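PDB 4ILO: CT398 from Chlamydia trachomatis, which is of unknown function but pairs a long coiled-coil hairpin with a C4-type zinc ribbon, consistent with a role in binding DNA or RNA. Local coordinates for residues A208-H213 and F225-S230. Sequence-based numbering, arbitrary orientation.
With ZN (zinc ion), chain C.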
loop_
_atom_site.group_PDB
_atom_site.type_symbol
_atom_site.label_atom_id
_atom_site.label_comp_id
_atom_site.label_asym_id
_atom_site.label_seq_id
_atom_site.Cartn_x
_atom_site.Cartn_y
_atom_site.Cartn_z
ATOM N N ALA A 208 -8.458 -41.552 -11.493
ATOM C CA ALA A 208 -8.673 -42.918 -11.011
ATOM C C ALA A 208 -7.390 -43.753 -11.050
ATOM O O ALA A 208 -6.569 -43.647 -11.970
ATOM C CB ALA A 208 -9.741 -43.619 -11.855
ATOM N N LEU A 209 -7.217 -44.598 -10.044
ATOM C CA LEU A 209 -6.087 -45.512 -10.054
ATOM C C LEU A 209 -6.431 -46.742 -10.878
ATOM O O LEU A 209 -7.593 -47.176 -10.939
ATOM C CB LEU A 209 -5.769 -45.972 -8.644
ATOM C CG LEU A 209 -5.210 -44.994 -7.621
ATOM C CD1 LEU A 209 -6.145 -43.762 -7.310
ATOM C CD2 LEU A 209 -4.997 -45.830 -6.385
ATOM N N THR A 210 -5.417 -47.300 -11.528
ATOM C CA THR A 210 -5.592 -48.633 -12.079
ATOM C C THR A 210 -5.821 -49.609 -10.919
ATOM O O THR A 210 -5.324 -49.399 -9.806
ATOM C CB THR A 210 -4.356 -49.059 -12.884
ATOM O OG1 THR A 210 -3.268 -49.296 -11.991
ATOM C CG2 THR A 210 -3.951 -47.992 -13.929
ATOM N N PRO A 211 -6.586 -50.678 -11.141
ATOM C CA PRO A 211 -6.781 -51.665 -10.052
ATOM C C PRO A 211 -5.478 -52.224 -9.496
ATOM O O PRO A 211 -5.359 -52.473 -8.287
ATOM C CB PRO A 211 -7.647 -52.745 -10.710
ATOM C CG PRO A 211 -7.383 -52.591 -12.193
ATOM C CD PRO A 211 -7.170 -51.118 -12.419
ATOM N N GLN A 212 -4.481 -52.425 -10.347
ATOM C CA GLN A 212 -3.182 -52.855 -9.851
ATOM C C GLN A 212 -2.628 -51.870 -8.825
ATOM O O GLN A 212 -2.111 -52.277 -7.771
ATOM C CB GLN A 212 -2.224 -52.975 -11.027
ATOM C CG GLN A 212 -0.806 -52.714 -10.604
ATOM C CD GLN A 212 0.200 -53.183 -11.623
ATOM O OE1 GLN A 212 0.381 -52.552 -12.674
ATOM N NE2 GLN A 212 0.864 -54.307 -11.320
ATOM N N HIS A 213 -2.730 -50.557 -9.122
ATOM C CA HIS A 213 -2.171 -49.540 -8.242
ATOM C C HIS A 213 -2.927 -49.495 -6.921
ATOM O O HIS A 213 -2.324 -49.330 -5.854
ATOM C CB HIS A 213 -2.179 -48.176 -8.945
ATOM C CG HIS A 213 -1.109 -47.251 -8.459
ATOM N ND1 HIS A 213 0.233 -47.483 -8.682
ATOM C CD2 HIS A 213 -1.176 -46.120 -7.715
ATOM C CE1 HIS A 213 0.946 -46.523 -8.120
ATOM N NE2 HIS A 213 0.114 -45.682 -7.527
ATOM N N PHE A 225 2.671 -43.675 -4.474
ATOM C CA PHE A 225 2.406 -42.321 -4.942
ATOM C C PHE A 225 1.440 -42.359 -6.116
ATOM O O PHE A 225 1.459 -43.301 -6.922
ATOM C CB PHE A 225 3.708 -41.694 -5.431
ATOM C CG PHE A 225 4.803 -41.802 -4.451
ATOM C CD1 PHE A 225 4.828 -40.968 -3.346
ATOM C CD2 PHE A 225 5.788 -42.780 -4.597
ATOM C CE1 PHE A 225 5.858 -41.064 -2.424
ATOM C CE2 PHE A 225 6.821 -42.915 -3.664
ATOM C CZ PHE A 225 6.859 -42.060 -2.574
ATOM N N CYS A 226 0.589 -41.330 -6.200
ATOM C CA CYS A 226 -0.302 -41.184 -7.340
ATOM C C CYS A 226 0.525 -41.091 -8.621
ATOM O O CYS A 226 1.482 -40.302 -8.705
ATOM C CB CYS A 226 -1.145 -39.898 -7.192
ATOM S SG CYS A 226 -2.317 -39.647 -8.560
ATOM N N GLU A 227 0.137 -41.891 -9.622
ATOM C CA GLU A 227 0.841 -41.934 -10.899
ATOM C C GLU A 227 0.685 -40.641 -11.698
ATOM O O GLU A 227 1.439 -40.431 -12.660
ATOM C CB GLU A 227 0.349 -43.126 -11.716
ATOM C CG GLU A 227 0.762 -44.479 -11.129
ATOM C CD GLU A 227 0.570 -45.613 -12.116
ATOM O OE1 GLU A 227 1.542 -45.922 -12.835
ATOM O OE2 GLU A 227 -0.548 -46.179 -12.188
ATOM N N HIS A 228 -0.239 -39.760 -11.307
ATOM C CA HIS A 228 -0.464 -38.507 -12.037
ATOM C C HIS A 228 -0.037 -37.257 -11.293
ATOM O O HIS A 228 0.566 -36.368 -11.901
ATOM C CB HIS A 228 -1.932 -38.428 -12.469
ATOM C CG HIS A 228 -2.364 -39.679 -13.177
ATOM N ND1 HIS A 228 -2.351 -39.804 -14.551
ATOM C CD2 HIS A 228 -2.719 -40.894 -12.695
ATOM C CE1 HIS A 228 -2.724 -41.026 -14.886
ATOM N NE2 HIS A 228 -2.960 -41.706 -13.778
ATOM N N CYS A 229 -0.298 -37.148 -9.992
ATOM C CA CYS A 229 0.098 -35.949 -9.271
ATOM C C CYS A 229 1.270 -36.165 -8.333
ATOM O O CYS A 229 1.798 -35.187 -7.810
ATOM C CB CYS A 229 -1.088 -35.350 -8.494
ATOM S SG CYS A 229 -1.630 -36.263 -6.979
ATOM N N SER A 230 1.675 -37.406 -8.080
ATOM C CA SER A 230 2.844 -37.757 -7.250
ATOM C C SER A 230 2.583 -37.638 -5.745
ATOM O O SER A 230 3.532 -37.912 -4.950
ATOM C CB SER A 230 4.107 -36.928 -7.571
ATOM O OG SER A 230 4.571 -37.152 -8.900
HETATM ZN ZN ZN C . -3.254 -37.666 -7.791
HETATM O O HOH W 1 -4.266 -44.187 -13.217
HETATM O O HOH W 2 -2.848 -45.594 -11.395
#
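H213, in the first turn of helix 211-219, meets the F225 carbonyl and the E227 side chain in the loop leading to strand 232-234. T210 is the N-cap of that helix, its OG1 accepting from H213 N (3.2 Å), while the loop closes through S230 N to C226 O. The one direct hydrogen bond between the segments runs from H213 NE2 to F225 O (2.8 Å, N-H...O 148°); the oxygen lies near the imidazole plane, but the donor stands 38° out of the carbonyl plane. This is the C4 zinc ribbon: C226 and C229 bind zinc through SG, C202 and C205 completing the site, and C226 SG also accepts from H228 N (3.4 Å) and C229 N, as in a zinc knuckle. E227, directly after C226, lays CG over one face of the H213 ring, a CH-pi contact 3.8 Å from the centroid. Its extended chain passes the imidazole in the opposite direction, with the carboxylate plane 18° from the ring plane. Two waters bridge the segments: one donates to E227 OE2 and accepts from T210 N (3.1 Å), the other donates to A208 O (2.7 Å) and meets H228 NE2 at the ring edge (2.9 Å).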